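Side-chain contacts in succinoglycan biosynthesis protein (Bacillus cereus ATCC 14579, PDB 3B55), which is of uncertain cellular function but binds a calcium ion and belongs to the erythromycin esterase-like family, so that it may be a hydrolase: residues A[43-48]-A[388-393]; A[54-59]-A[87-92]; A[65-70]-A[382-387]; A[373-378]-A[428-433]. The protein carries 1 engineered substitution. One frame throughout, in Å; residues are numbered along the deposited sequence.

Interaction 1: residues A[43-48]-A[388-393]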
# COMPACT_ATOMS: atom_id res chain seq x y z
N ALA A 43 -24.99 15.42 -6.29
CA ALA A 43 -23.77 16.13 -6.68
C ALA A 43 -23.73 17.54 -6.11
O ALA A 43 -22.66 18.15 -6.01
CB ALA A 43 -23.65 16.17 -8.19
N LYS A 44 -24.90 18.07 -5.75
CA LYS A 44 -24.98 19.41 -5.19
C LYS A 44 -24.77 19.35 -3.69
O LYS A 44 -24.26 20.30 -3.09
CB LYS A 44 -26.34 20.05 -5.51
CG LYS A 44 -26.52 20.42 -6.98
CD LYS A 44 -26.77 21.92 -7.12
CE LYS A 44 -26.54 22.42 -8.55
NZ LYS A 44 -27.77 22.51 -9.39
N TRP A 45 -25.16 18.24 -3.08
CA TRP A 45 -24.98 18.04 -1.64
C TRP A 45 -23.49 17.82 -1.40
O TRP A 45 -22.94 18.29 -0.40
CB TRP A 45 -25.77 16.80 -1.19
CG TRP A 45 -25.71 16.51 0.28
CD1 TRP A 45 -26.69 16.77 1.20
CD2 TRP A 45 -24.64 15.87 0.99
NE1 TRP A 45 -26.29 16.33 2.45
CE2 TRP A 45 -25.04 15.77 2.34
CE3 TRP A 45 -23.39 15.37 0.62
CZ2 TRP A 45 -24.23 15.19 3.33
CZ3 TRP A 45 -22.58 14.79 1.60
CH2 TRP A 45 -23.01 14.71 2.94
N LEU A 46 -22.85 17.12 -2.33
CA LEU A 46 -21.41 16.85 -2.25
C LEU A 46 -20.62 18.14 -2.32
O LEU A 46 -19.60 18.30 -1.64
CB LEU A 46 -20.98 15.94 -3.40
CG LEU A 46 -21.56 14.53 -3.45
CD1 LEU A 46 -21.20 13.88 -4.77
CD2 LEU A 46 -21.03 13.72 -2.29
N GLU A 47 -21.09 19.07 -3.15
CA GLU A 47 -20.42 20.36 -3.32
C GLU A 47 -20.49 21.20 -2.05
O GLU A 47 -19.54 21.89 -1.69
CB GLU A 47 -21.08 21.11 -4.48
CG GLU A 47 -20.09 21.83 -5.38
CD GLU A 47 -20.69 22.17 -6.73
OE1 GLU A 47 -21.43 21.33 -7.29
OE2 GLU A 47 -20.42 23.28 -7.24
N ALA A 48 -21.63 21.14 -1.37
CA ALA A 48 -21.83 21.91 -0.15
C ALA A 48 -21.06 21.34 1.04
O ALA A 48 -20.79 22.06 2.00
CB ALA A 48 -23.32 21.97 0.18
N ARG A 388 -18.51 9.37 6.00
CA ARG A 388 -19.20 8.91 7.19
C ARG A 388 -20.22 9.93 7.70
O ARG A 388 -21.09 9.60 8.50
CB ARG A 388 -18.20 8.61 8.30
CG ARG A 388 -17.22 7.51 7.97
CD ARG A 388 -16.07 7.50 8.96
NE ARG A 388 -15.41 8.80 8.98
CZ ARG A 388 -14.35 9.10 9.74
NH1 ARG A 388 -13.83 8.18 10.54
NH2 ARG A 388 -13.83 10.32 9.69
N LYS A 389 -20.11 11.17 7.23
CA LYS A 389 -21.01 12.23 7.66
C LYS A 389 -22.17 12.51 6.70
O LYS A 389 -22.95 13.42 6.94
CB LYS A 389 -20.21 13.53 7.87
CG LYS A 389 -19.19 13.47 9.00
CD LYS A 389 -19.84 13.43 10.38
CE LYS A 389 -18.83 13.75 11.47
NZ LYS A 389 -19.45 13.89 12.81
N ALA A 390 -22.28 11.74 5.63
CA ALA A 390 -23.35 11.94 4.65
C ALA A 390 -24.76 11.75 5.23
O ALA A 390 -24.98 10.92 6.11
CB ALA A 390 -23.16 11.00 3.48
N ASN A 391 -25.72 12.55 4.74
CA ASN A 391 -27.11 12.48 5.20
C ASN A 391 -28.03 12.32 3.99
O ASN A 391 -27.59 12.37 2.84
CB ASN A 391 -27.54 13.76 5.93
CG ASN A 391 -26.61 14.15 7.06
OD1 ASN A 391 -26.31 13.35 7.94
ND2 ASN A 391 -26.15 15.40 7.04
N GLY A 392 -29.32 12.14 4.26
CA GLY A 392 -30.31 12.00 3.21
C GLY A 392 -30.05 10.94 2.15
O GLY A 392 -29.46 9.90 2.43
N VAL A 393 -30.51 11.22 0.94
CA VAL A 393 -30.36 10.31 -0.18
C VAL A 393 -28.90 10.03 -0.51
O VAL A 393 -28.56 8.95 -0.98
CB VAL A 393 -31.07 10.86 -1.44
CG1 VAL A 393 -32.57 10.97 -1.18
CG2 VAL A 393 -30.50 12.23 -1.79

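Interaction 2: residues A[54-59]-A[87-92]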
# COMPACT_ATOMS: atom_id res chain seq x y z
N LYS A 54 -6.76 23.40 -2.31
CA LYS A 54 -6.22 24.49 -3.11
C LYS A 54 -5.28 24.05 -4.24
O LYS A 54 -5.32 24.61 -5.33
CB LYS A 54 -5.51 25.48 -2.17
CG LYS A 54 -5.40 26.90 -2.69
CD LYS A 54 -5.35 27.90 -1.54
CE LYS A 54 -6.66 27.92 -0.75
NZ LYS A 54 -6.67 28.93 0.35
N THR A 55 -4.45 23.04 -3.99
CA THR A 55 -3.51 22.57 -5.00
C THR A 55 -3.20 21.09 -4.78
O THR A 55 -3.74 20.46 -3.88
CB THR A 55 -2.15 23.29 -4.89
OG1 THR A 55 -1.46 22.81 -3.74
CG2 THR A 55 -2.35 24.80 -4.75
N THR A 56 -2.32 20.56 -5.63
CA THR A 56 -1.85 19.18 -5.53
C THR A 56 -0.31 19.26 -5.42
O THR A 56 0.38 18.25 -5.41
CB THR A 56 -2.23 18.31 -6.78
OG1 THR A 56 -1.73 18.92 -7.97
CG2 THR A 56 -3.72 18.15 -6.89
N ASN A 57 0.19 20.49 -5.32
CA ASN A 57 1.63 20.75 -5.19
C ASN A 57 2.09 20.35 -3.79
O ASN A 57 1.57 20.84 -2.78
CB ASN A 57 1.91 22.24 -5.41
CG ASN A 57 3.39 22.54 -5.58
OD1 ASN A 57 4.23 22.02 -4.84
ND2 ASN A 57 3.72 23.39 -6.55
N PRO A 58 3.08 19.45 -3.70
CA PRO A 58 3.59 18.99 -2.40
C PRO A 58 4.18 20.06 -1.49
O PRO A 58 4.11 19.93 -0.26
CB PRO A 58 4.62 17.93 -2.79
CG PRO A 58 4.07 17.39 -4.09
CD PRO A 58 3.66 18.66 -4.80
N THR A 59 4.76 21.11 -2.07
CA THR A 59 5.38 22.17 -1.28
C THR A 59 4.45 23.30 -0.88
O THR A 59 4.86 24.23 -0.18
CB THR A 59 6.58 22.80 -2.02
OG1 THR A 59 6.11 23.47 -3.20
CG2 THR A 59 7.59 21.73 -2.41
N ALA A 87 -0.85 8.13 -12.15
CA ALA A 87 -1.25 9.53 -12.25
C ALA A 87 -0.39 10.42 -11.34
O ALA A 87 -0.17 10.12 -10.17
CB ALA A 87 -2.72 9.70 -11.91
N HIS A 88 0.07 11.53 -11.91
CA HIS A 88 0.91 12.51 -11.23
C HIS A 88 0.25 13.19 -10.03
O HIS A 88 0.79 13.19 -8.92
CB HIS A 88 1.38 13.56 -12.24
CG HIS A 88 2.19 14.67 -11.65
ND1 HIS A 88 1.69 15.94 -11.47
CD2 HIS A 88 3.47 14.70 -11.21
CE1 HIS A 88 2.63 16.71 -10.94
NE2 HIS A 88 3.72 15.98 -10.78
N GLU A 89 -0.93 13.77 -10.26
CA GLU A 89 -1.66 14.49 -9.22
C GLU A 89 -2.08 13.58 -8.08
O GLU A 89 -2.16 14.02 -6.93
CB GLU A 89 -2.92 15.16 -9.81
CG GLU A 89 -2.65 16.22 -10.88
CD GLU A 89 -2.12 15.64 -12.19
OE1 GLU A 89 -2.22 14.41 -12.41
OE2 GLU A 89 -1.64 16.43 -13.02
N VAL A 90 -2.35 12.32 -8.39
CA VAL A 90 -2.75 11.39 -7.34
C VAL A 90 -1.56 11.18 -6.42
O VAL A 90 -1.71 11.22 -5.19
CB VAL A 90 -3.21 10.05 -7.92
CG1 VAL A 90 -3.52 9.10 -6.79
CG2 VAL A 90 -4.45 10.27 -8.78
N PHE A 91 -0.39 10.96 -6.99
CA PHE A 91 0.81 10.77 -6.19
C PHE A 91 1.12 12.00 -5.34
O PHE A 91 1.31 11.90 -4.13
CB PHE A 91 2.04 10.47 -7.06
CG PHE A 91 2.09 9.07 -7.61
CD1 PHE A 91 1.63 7.99 -6.85
CD2 PHE A 91 2.64 8.82 -8.86
CE1 PHE A 91 1.71 6.68 -7.34
CE2 PHE A 91 2.73 7.52 -9.36
CZ PHE A 91 2.27 6.45 -8.60
N THR A 92 1.18 13.18 -5.97
CA THR A 92 1.50 14.39 -5.23
C THR A 92 0.49 14.74 -4.14
O THR A 92 0.88 15.25 -3.09
CB THR A 92 1.67 15.62 -6.15
OG1 THR A 92 0.44 15.88 -6.83
CG2 THR A 92 2.80 15.38 -7.16

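Interaction 3: residues A[65-70]-A[382-387]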
# COMPACT_ATOMS: atom_id res chain seq x y z
N LEU A 65 -5.61 21.14 4.48
CA LEU A 65 -5.77 19.78 5.00
C LEU A 65 -6.18 19.73 6.48
O LEU A 65 -6.40 18.65 7.03
CB LEU A 65 -4.47 18.98 4.79
CG LEU A 65 -4.25 18.51 3.34
CD1 LEU A 65 -2.90 17.85 3.19
CD2 LEU A 65 -5.35 17.53 2.95
N LYS A 66 -6.29 20.90 7.10
CA LYS A 66 -6.67 20.99 8.51
C LYS A 66 -7.94 20.23 8.88
O LYS A 66 -8.04 19.67 9.97
CB LYS A 66 -6.81 22.46 8.92
CG LYS A 66 -5.49 23.22 8.87
CD LYS A 66 -4.92 23.42 10.26
CE LYS A 66 -5.38 24.74 10.84
NZ LYS A 66 -4.82 25.86 10.05
N PRO A 67 -8.95 20.22 7.99
CA PRO A 67 -10.20 19.50 8.30
C PRO A 67 -9.98 18.00 8.50
O PRO A 67 -10.84 17.29 9.03
CB PRO A 67 -11.07 19.79 7.08
CG PRO A 67 -10.62 21.17 6.68
CD PRO A 67 -9.12 21.06 6.79
N LEU A 68 -8.80 17.53 8.11
CA LEU A 68 -8.46 16.12 8.23
C LEU A 68 -8.14 15.73 9.68
O LEU A 68 -8.34 14.59 10.08
CB LEU A 68 -7.28 15.81 7.31
CG LEU A 68 -7.11 14.42 6.72
CD1 LEU A 68 -8.42 13.93 6.09
CD2 LEU A 68 -6.01 14.48 5.68
N LYS A 69 -7.66 16.69 10.46
CA LYS A 69 -7.31 16.42 11.85
C LYS A 69 -8.41 15.63 12.56
O LYS A 69 -8.17 14.51 13.02
CB LYS A 69 -7.05 17.73 12.60
CG LYS A 69 -6.51 17.55 14.02
CD LYS A 69 -6.38 18.89 14.74
CE LYS A 69 -5.72 18.75 16.10
NZ LYS A 69 -6.70 18.76 17.22
N ASN A 70 -9.61 16.20 12.61
CA ASN A 70 -10.71 15.53 13.27
C ASN A 70 -11.34 14.37 12.50
O ASN A 70 -12.01 13.53 13.09
CB ASN A 70 -11.80 16.54 13.65
CG ASN A 70 -11.35 17.49 14.74
OD1 ASN A 70 -10.62 17.10 15.65
ND2 ASN A 70 -11.81 18.73 14.68
N GLN A 382 -9.98 20.14 -6.87
CA GLN A 382 -9.65 19.06 -5.93
C GLN A 382 -10.38 19.33 -4.61
O GLN A 382 -10.58 20.49 -4.22
CB GLN A 382 -8.15 19.02 -5.61
CG GLN A 382 -7.20 19.02 -6.79
CD GLN A 382 -6.98 20.41 -7.33
OE1 GLN A 382 -7.04 21.40 -6.59
NE2 GLN A 382 -6.70 20.49 -8.62
N PHE A 383 -10.78 18.26 -3.93
CA PHE A 383 -11.48 18.40 -2.66
C PHE A 383 -11.59 17.04 -1.98
O PHE A 383 -11.41 16.01 -2.62
CB PHE A 383 -12.88 18.97 -2.87
CG PHE A 383 -13.79 18.07 -3.66
CD1 PHE A 383 -13.78 18.09 -5.05
CD2 PHE A 383 -14.66 17.19 -3.02
CE1 PHE A 383 -14.62 17.25 -5.79
CE2 PHE A 383 -15.50 16.35 -3.74
CZ PHE A 383 -15.48 16.38 -5.13
N PHE A 384 -11.87 17.06 -0.68
CA PHE A 384 -12.07 15.81 0.02
C PHE A 384 -13.34 15.93 0.85
O PHE A 384 -13.87 17.03 1.03
CB PHE A 384 -10.86 15.41 0.87
CG PHE A 384 -10.52 16.37 1.98
CD1 PHE A 384 -9.92 17.60 1.71
CD2 PHE A 384 -10.72 16.00 3.31
CE1 PHE A 384 -9.50 18.43 2.74
CE2 PHE A 384 -10.30 16.82 4.35
CZ PHE A 384 -9.69 18.04 4.06
N ILE A 385 -13.83 14.80 1.34
CA ILE A 385 -15.06 14.81 2.10
C ILE A 385 -15.17 13.60 3.00
O ILE A 385 -14.64 12.53 2.68
CB ILE A 385 -16.27 14.85 1.14
CG1 ILE A 385 -17.57 14.75 1.93
CG2 ILE A 385 -16.15 13.72 0.13
CD1 ILE A 385 -18.77 15.27 1.15
N ASP A 386 -15.86 13.76 4.12
CA ASP A 386 -16.05 12.67 5.06
C ASP A 386 -17.33 11.93 4.67
O ASP A 386 -18.44 12.44 4.89
CB ASP A 386 -16.20 13.20 6.49
CG ASP A 386 -16.06 12.10 7.53
OD1 ASP A 386 -16.47 10.96 7.25
OD2 ASP A 386 -15.54 12.39 8.64
N LEU A 387 -17.18 10.76 4.07
CA LEU A 387 -18.32 9.95 3.64
C LEU A 387 -19.15 9.46 4.84
O LEU A 387 -20.33 9.17 4.71
CB LEU A 387 -17.84 8.75 2.82
CG LEU A 387 -16.97 9.06 1.59
CD1 LEU A 387 -16.53 7.77 0.93
CD2 LEU A 387 -17.75 9.92 0.61

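Interaction 4: residues A[373-378]-A[428-433]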
# COMPACT_ATOMS: atom_id res chain seq x y z
N TYR A 373 -18.37 10.17 -12.47
CA TYR A 373 -19.16 11.22 -13.11
C TYR A 373 -19.80 12.12 -12.06
O TYR A 373 -19.71 13.35 -12.14
CB TYR A 373 -20.28 10.59 -13.95
CG TYR A 373 -21.13 11.61 -14.68
CD1 TYR A 373 -20.74 12.09 -15.93
CD2 TYR A 373 -22.30 12.12 -14.11
CE1 TYR A 373 -21.48 13.05 -16.59
CE2 TYR A 373 -23.06 13.09 -14.77
CZ TYR A 373 -22.64 13.55 -16.01
OH TYR A 373 -23.35 14.52 -16.68
N ILE A 374 -20.46 11.50 -11.09
CA ILE A 374 -21.15 12.23 -10.04
C ILE A 374 -20.22 13.14 -9.24
O ILE A 374 -20.51 14.33 -9.09
CB ILE A 374 -21.92 11.24 -9.16
CG1 ILE A 374 -23.05 10.62 -10.00
CG2 ILE A 374 -22.48 11.94 -7.93
CD1 ILE A 374 -23.81 9.49 -9.34
N PHE A 375 -19.12 12.60 -8.72
CA PHE A 375 -18.17 13.43 -7.98
C PHE A 375 -17.50 14.40 -8.97
O PHE A 375 -17.04 15.48 -8.59
CB PHE A 375 -17.10 12.57 -7.30
CG PHE A 375 -17.49 12.07 -5.93
CD1 PHE A 375 -17.16 12.80 -4.80
CD2 PHE A 375 -18.21 10.89 -5.79
CE1 PHE A 375 -17.54 12.36 -3.53
CE2 PHE A 375 -18.61 10.45 -4.54
CZ PHE A 375 -18.27 11.18 -3.40
N GLY A 376 -17.47 14.00 -10.23
CA GLY A 376 -16.87 14.83 -11.26
C GLY A 376 -17.66 16.09 -11.58
O GLY A 376 -17.16 16.98 -12.26
N GLN A 377 -18.91 16.16 -11.12
CA GLN A 377 -19.73 17.33 -11.38
C GLN A 377 -19.56 18.42 -10.31
O GLN A 377 -20.13 19.51 -10.42
CB GLN A 377 -21.21 16.94 -11.49
CG GLN A 377 -21.51 15.99 -12.64
CD GLN A 377 -20.89 16.45 -13.95
OE1 GLN A 377 -19.83 15.97 -14.34
NE2 GLN A 377 -21.53 17.40 -14.62
N VAL A 378 -18.79 18.12 -9.26
CA VAL A 378 -18.53 19.10 -8.21
C VAL A 378 -17.62 20.16 -8.82
O VAL A 378 -16.60 19.83 -9.42
CB VAL A 378 -17.84 18.45 -7.00
CG1 VAL A 378 -17.37 19.52 -6.02
CG2 VAL A 378 -18.81 17.49 -6.31
N ASP A 428 -13.87 5.80 4.34
CA ASP A 428 -14.37 6.73 5.35
C ASP A 428 -14.18 8.14 4.78
O ASP A 428 -14.98 9.04 5.04
CB ASP A 428 -13.55 6.62 6.65
CG ASP A 428 -13.59 5.22 7.25
OD1 ASP A 428 -14.70 4.70 7.48
OD2 ASP A 428 -12.50 4.66 7.51
N ILE A 429 -13.13 8.34 4.00
CA ILE A 429 -12.84 9.65 3.44
C ILE A 429 -12.46 9.57 1.96
O ILE A 429 -11.64 8.74 1.57
CB ILE A 429 -11.68 10.31 4.22
CG1 ILE A 429 -12.06 10.40 5.70
CG2 ILE A 429 -11.36 11.70 3.64
CD1 ILE A 429 -10.91 10.75 6.62
N LEU A 430 -13.07 10.44 1.15
CA LEU A 430 -12.77 10.45 -0.28
C LEU A 430 -12.14 11.76 -0.74
O LEU A 430 -12.59 12.85 -0.40
CB LEU A 430 -14.02 10.21 -1.12
CG LEU A 430 -13.65 10.14 -2.62
CD1 LEU A 430 -13.59 8.68 -3.07
CD2 LEU A 430 -14.65 10.91 -3.45
N VAL A 431 -11.08 11.64 -1.53
CA VAL A 431 -10.38 12.78 -2.08
C VAL A 431 -10.56 12.73 -3.59
O VAL A 431 -10.07 11.80 -4.24
CB VAL A 431 -8.88 12.74 -1.73
CG1 VAL A 431 -8.14 13.85 -2.46
CG2 VAL A 431 -8.71 12.86 -0.23
N GLN A 432 -11.27 13.71 -4.14
CA GLN A 432 -11.52 13.75 -5.58
C GLN A 432 -10.59 14.73 -6.29
O GLN A 432 -10.38 15.85 -5.83
CB GLN A 432 -12.98 14.18 -5.84
CG GLN A 432 -13.36 14.29 -7.32
CD GLN A 432 -13.62 12.93 -7.97
OE1 GLN A 432 -13.74 12.84 -9.20
NE2 GLN A 432 -13.72 11.88 -7.16
N ILE A 433 -10.01 14.28 -7.40
CA ILE A 433 -9.11 15.10 -8.21
C ILE A 433 -9.73 15.06 -9.60
O ILE A 433 -9.70 14.03 -10.29
CB ILE A 433 -7.68 14.50 -8.20
CG1 ILE A 433 -7.21 14.34 -6.76
CG2 ILE A 433 -6.71 15.42 -8.95
CD1 ILE A 433 -5.86 13.68 -6.64

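Interaction 1: residues A[43-48]-A[388-393]
Trp45 is swung across to the turn at Ala390 and Asn391 by a chi1 of -178°, which sets CG opposite the backbone nitrogen, while a chi2 of 102° turns the indole so that its six-membered ring leads. CH2 and CZ2 of that ring do the touching. CH2 lies 3.3 Å from Ala390 CA and 3.8 Å from Ala390 CB, and the neighbouring CZ2 comes within 3.3 Å of Asn391 N; Ala390 CA and Asn391 N meet the indole obliquely. Two backbone oxygens are also near: Lys389 O sits at the edge, near the ring plane, 4.2 Å from Trp45 CH2, and Asn391 O lies above one face, displaced toward the rim. No hydrogen bond crosses the contact, which rests on van der Waals packing of an aromatic ring against backbone. Alanine suits its place because its single methyl lets the broad indole come right down on the main chain. Tryptophan suits the helix because one long, rigid side chain can span the distance to this turn. Further along the same helix, His49 stacks on the Trp45 ring. Helix 39-49 is thus tied to the turn that leads from strand 382-386 into helix 392-398, where Thr394 also touches the indole, while Leu46 packs against Ile374 and Phe375 of helix 371-376.

Interaction 2: residues A[54-59]-A[87-92]
Thr92 sits in a helix yet spends its hydroxyl on a loop carbonyl: OG1 donates to Thr56 O over 2.8 Å. The acceptor belongs to a loop folded by two small motifs, an ST turn, in which Thr55 OG1 receives Asn57 N, and an Asx turn, in which Asn57 OD1 receives Thr59 N and also the Thr59 hydroxyl. The hydroxyl of Thr92 approaches at a C=O...O angle of 136°, tilted 29° from the carbonyl plane. A chi1 of 62° places OG1 of Thr92 between its backbone nitrogen and carbonyl carbon, which aims it at the loop and turns CG2 toward the proline. There Pro58 adds an apolar patch, its CG 3.6 Å from Thr92 CB. A threonine serves both needs, hydroxyl for the carbonyl and methyl for the ring, while proline stiffens a loop already shaped by turns. One helical turn earlier, Glu89 offers its aliphatic part to Thr56; its carboxylate is directed elsewhere, OE1 accepting from Ser437 N. The loop after strand 51-53 is thereby held along the first turns of helix 88-104. Thr56 OG1 ends 4.1 Å from Glu89 CG.

Interaction 3: residues A[65-70]-A[382-387]
The ring of Phe384 is met obliquely by three aliphatic side chains, Leu65, Pro67 and Leu68, each reaching a different carbon of its outer rim. Pro67 CB is 3.8 Å from Phe384 CZ, with the two side chains crossing at about a right angle. Next to it Leu68 CD1 lies 3.9 Å from CE2 of Phe384, and on the other side of CZ the Leu65 methyl CD2 is more loosely placed, 4.3 Å from Phe384 CE1. A chi1 of 63° stands the ring between its own backbone nitrogen and carbonyl carbon, from where it projects off the strand into this cluster. The three partners can converge because residues 65 to 68 form a type I beta turn, closed by Leu68 N bonding to Leu65 O over 2.9 Å. Pro67, third in the turn, fits because its ring-restricted phi suits that position and Leu68 supplies the closing N-H. Tyr100 of helix 88-104 touches both leucines, and Val431 of the adjacent strand touches Phe384. The whole is ordinary hydrophobic core of an alpha/beta fold: a turn entering a short helix, 68-72, laid on one face of the mixed sheet at strand 382-386.

Interaction 4: residues A[373-378]-A[428-433]
Leu430 and Gln432 are the residues of strand 429-433 that meet Phe375, and the strand is approached through Asp428, whose OD2 accepts from Ser338 N. Beyond Ile429, Leu430 directs its side chain at the helix; it and Phe375 come from opposite directions, the methyl over the ring face. With chi1 at -176°, Leu430 CG stands opposite the backbone nitrogen, and a chi2 away from the staggered values then swings CD2 over the ring, 3.5 Å from the Phe375 centroid and 24° off the normal. This is a CH-pi contact. CD2 of Leu430 is displaced toward the rim and its nearest ring atom is Phe375 CE1 at 3.2 Å, a tight approach. A leucine fits here because its branched end can point a methyl C-H group down onto the ring face.

Val431 turns to the other side of the sheet, as alternation along a strand requires. The strand belongs to the mixed central sheet of an alpha/beta fold, with helix 371-376 on this face and helix 88-104 on the other. Gln432 comes back to the Phe375 side: bent at chi2, it folds its chain so that Gln432 CD lies 3.6 Å from Phe375 CB, and its amide plane is only 24° from that of the ring. The flat amide can thus lie beside the aromatic residue within a largely buried layer. Gly376 exposes bare backbone close by, and Phe375 O accepts a bond from Gln434 NE2 just past the strand. Ile433 points to the opposite face, where it packs through CD1 against the backbone oxygen of Glu89.

Overall arrangement
The contacts group around strands 382-386 and 429-433, neighbours in the mixed sheet. Interactions 3 and 4 have centres about 12 Å apart and share this strand pair, each using a different face; interaction 1, about 11 Å from interaction 4 centre to centre, lies at the turn following strand 382-386. Interaction 2, about 25 Å from interaction 1 between centres, touches interaction 3 through Gln382 and interaction 4 through Ile433. Along the chain, interactions 2 and 3 are nested within the loop closed by interaction 1, whereas interaction 4 crosses both 1 and 3. Interactions 1 and 3 join early segments to late ones, while 2 and 4 close shorter loops, all away from the calcium site at His85 and Glu113.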